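Local coordinates for protein 2-aminomuconic 6-semialdehyde dehydrogenase (Pseudomonas sp., PDB 7BZV) that oxidises 2-aminomuconic 6-semialdehyde with NAD+ as cofactor in the meta-cleavage pathway of 2-aminophenol catabolism, working as a tetramer, at residues P373-L379 against P393-V397. Sequence-based numbering, arbitrary orientation.
Sequences PTVIAGL and PICHV
Two extended strands, 374-377 and 394-397, run parallel as sheet neighbours; their axes approach to 4.7 Å and cross at -25°. CA atoms lie in register from Thr374-Ile394 to Ala377-Val397; Ile376-His396 is the clear parallel bridge (CA-CA 4.8 Å). The hydrogen-bond ladder starts with Thr374 N to Pro393 O (2.9 Å). The Cys395 N to Thr374 O bond is weak (3.4 Å). Ile376 then hydrogen-bonds through both N, to Cys395 O, and O, from Val397 N, each 2.9 Å. Beyond it, a water bridges Gly378 N (2.9 Å) and Val397 O (2.6 Å). On one face Val375 fits between its neighbours: CG2 meets Cys395 SG and CG1 meets Val397 CG1, both at 4.0 Å. Ala377 is a small bump beside Val397. Helices 268-280 and 297-312 cover this face. On the other, Thr374 CG2 lies 4.0 Å from Ile394 CD1, and Ile376 CG1 3.9 Å from His396 CB. The His396 ring, chi1 t, reaches past the end of strand 374-377. There NE2 accepts a hydrogen bond from Leu379 N (2.9 Å), after the chain turns at Gly378 (phi 98°). Leu379 and His396 also touch helix 384-387, which links the strands as a beta-alpha-beta crossover in the seven-stranded sheet, consistent with the aldehyde dehydrogenase catalytic domain.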
loop_
_atom_site.group_PDB
_atom_site.type_symbol
_atom_site.label_atom_id
_atom_site.label_comp_id
_atom_site.label_asym_id
_atom_site.label_seq_id
_atom_site.Cartn_x
_atom_site.Cartn_y
_atom_site.Cartn_z
ATOM N N PRO B 373 36.071 -28.276 -2.135
ATOM C CA PRO B 373 35.477 -27.416 -1.099
ATOM C C PRO B 373 36.482 -27.186 0.022
ATOM O O PRO B 373 37.104 -28.124 0.524
ATOM C CB PRO B 373 34.254 -28.211 -0.635
ATOM C CG PRO B 373 34.563 -29.669 -1.007
ATOM C CD PRO B 373 35.396 -29.584 -2.244
ATOM N N THR B 374 36.652 -25.924 0.415
ATOM C CA THR B 374 37.822 -25.516 1.183
ATOM C C THR B 374 37.385 -24.642 2.351
ATOM O O THR B 374 36.478 -23.808 2.227
ATOM C CB THR B 374 38.828 -24.805 0.263
ATOM O OG1 THR B 374 39.235 -25.719 -0.768
ATOM C CG2 THR B 374 40.079 -24.311 0.991
ATOM N N VAL B 375 38.034 -24.835 3.491
ATOM C CA VAL B 375 37.814 -23.980 4.650
ATOM C C VAL B 375 39.175 -23.582 5.193
ATOM O O VAL B 375 40.010 -24.454 5.451
ATOM C CB VAL B 375 36.995 -24.682 5.748
ATOM C CG1 VAL B 375 37.044 -23.852 6.994
ATOM C CG2 VAL B 375 35.588 -24.900 5.301
ATOM N N ILE B 376 39.385 -22.282 5.424
ATOM C CA ILE B 376 40.617 -21.817 6.043
ATOM C C ILE B 376 40.313 -21.125 7.363
ATOM O O ILE B 376 39.175 -20.739 7.649
ATOM C CB ILE B 376 41.432 -20.874 5.126
ATOM C CG1 ILE B 376 40.563 -19.695 4.663
ATOM C CG2 ILE B 376 41.981 -21.630 3.920
ATOM C CD1 ILE B 376 41.323 -18.596 3.895
ATOM N N ALA B 377 41.367 -20.958 8.163
ATOM C CA ALA B 377 41.277 -20.366 9.488
ATOM C C ALA B 377 42.620 -19.749 9.846
ATOM O O ALA B 377 43.634 -19.973 9.180
ATOM C CB ALA B 377 40.870 -21.414 10.529
ATOM N N GLY B 378 42.627 -18.992 10.925
ATOM C CA GLY B 378 43.857 -18.492 11.488
ATOM C C GLY B 378 44.225 -17.077 11.095
ATOM O O GLY B 378 45.235 -16.566 11.586
ATOM N N LEU B 379 43.473 -16.430 10.220
ATOM C CA LEU B 379 43.923 -15.137 9.727
ATOM C C LEU B 379 43.184 -13.993 10.415
ATOM O O LEU B 379 42.140 -14.169 11.054
ATOM C CB LEU B 379 43.748 -15.045 8.211
ATOM C CG LEU B 379 44.461 -16.141 7.420
ATOM C CD1 LEU B 379 44.215 -15.976 5.928
ATOM C CD2 LEU B 379 45.977 -16.161 7.735
ATOM N N PRO B 393 34.355 -22.168 -3.735
ATOM C CA PRO B 393 33.834 -22.959 -2.599
ATOM C C PRO B 393 34.769 -22.856 -1.397
ATOM O O PRO B 393 35.519 -23.770 -1.070
ATOM C CB PRO B 393 33.778 -24.378 -3.174
ATOM C CG PRO B 393 35.001 -24.427 -4.104
ATOM C CD PRO B 393 35.108 -23.001 -4.689
ATOM N N ILE B 394 34.743 -21.715 -0.703
ATOM C CA ILE B 394 35.716 -21.452 0.356
ATOM C C ILE B 394 35.146 -20.446 1.343
ATOM O O ILE B 394 34.313 -19.605 0.996
ATOM C CB ILE B 394 37.063 -20.946 -0.214
ATOM C CG1 ILE B 394 38.057 -20.622 0.907
ATOM C CG2 ILE B 394 36.855 -19.684 -1.068
ATOM C CD1 ILE B 394 39.510 -20.413 0.435
ATOM N N CYS B 395 35.560 -20.574 2.595
ATOM C CA CYS B 395 35.345 -19.507 3.556
ATOM C C CYS B 395 36.537 -19.459 4.480
ATOM O O CYS B 395 37.321 -20.412 4.551
ATOM C CB CYS B 395 34.062 -19.702 4.372
ATOM S SG CYS B 395 34.141 -21.132 5.511
ATOM N N HIS B 396 36.652 -18.346 5.198
ATOM C CA HIS B 396 37.507 -18.219 6.372
ATOM C C HIS B 396 36.638 -18.233 7.626
ATOM O O HIS B 396 35.672 -17.473 7.721
ATOM C CB HIS B 396 38.344 -16.933 6.323
ATOM C CG HIS B 396 39.248 -16.772 7.499
ATOM N ND1 HIS B 396 38.928 -15.977 8.576
ATOM C CD2 HIS B 396 40.455 -17.314 7.778
ATOM C CE1 HIS B 396 39.889 -16.052 9.476
ATOM N NE2 HIS B 396 40.835 -16.842 9.004
ATOM N N VAL B 397 36.958 -19.097 8.586
ATOM C CA VAL B 397 36.181 -19.186 9.819
ATOM C C VAL B 397 37.005 -18.643 10.989
ATOM O O VAL B 397 38.198 -18.940 11.119
ATOM C CB VAL B 397 35.683 -20.632 10.055
ATOM C CG1 VAL B 397 36.825 -21.574 10.226
ATOM C CG2 VAL B 397 34.756 -20.693 11.228
HETATM O O HOH W 1 40.337 -18.424 12.568
#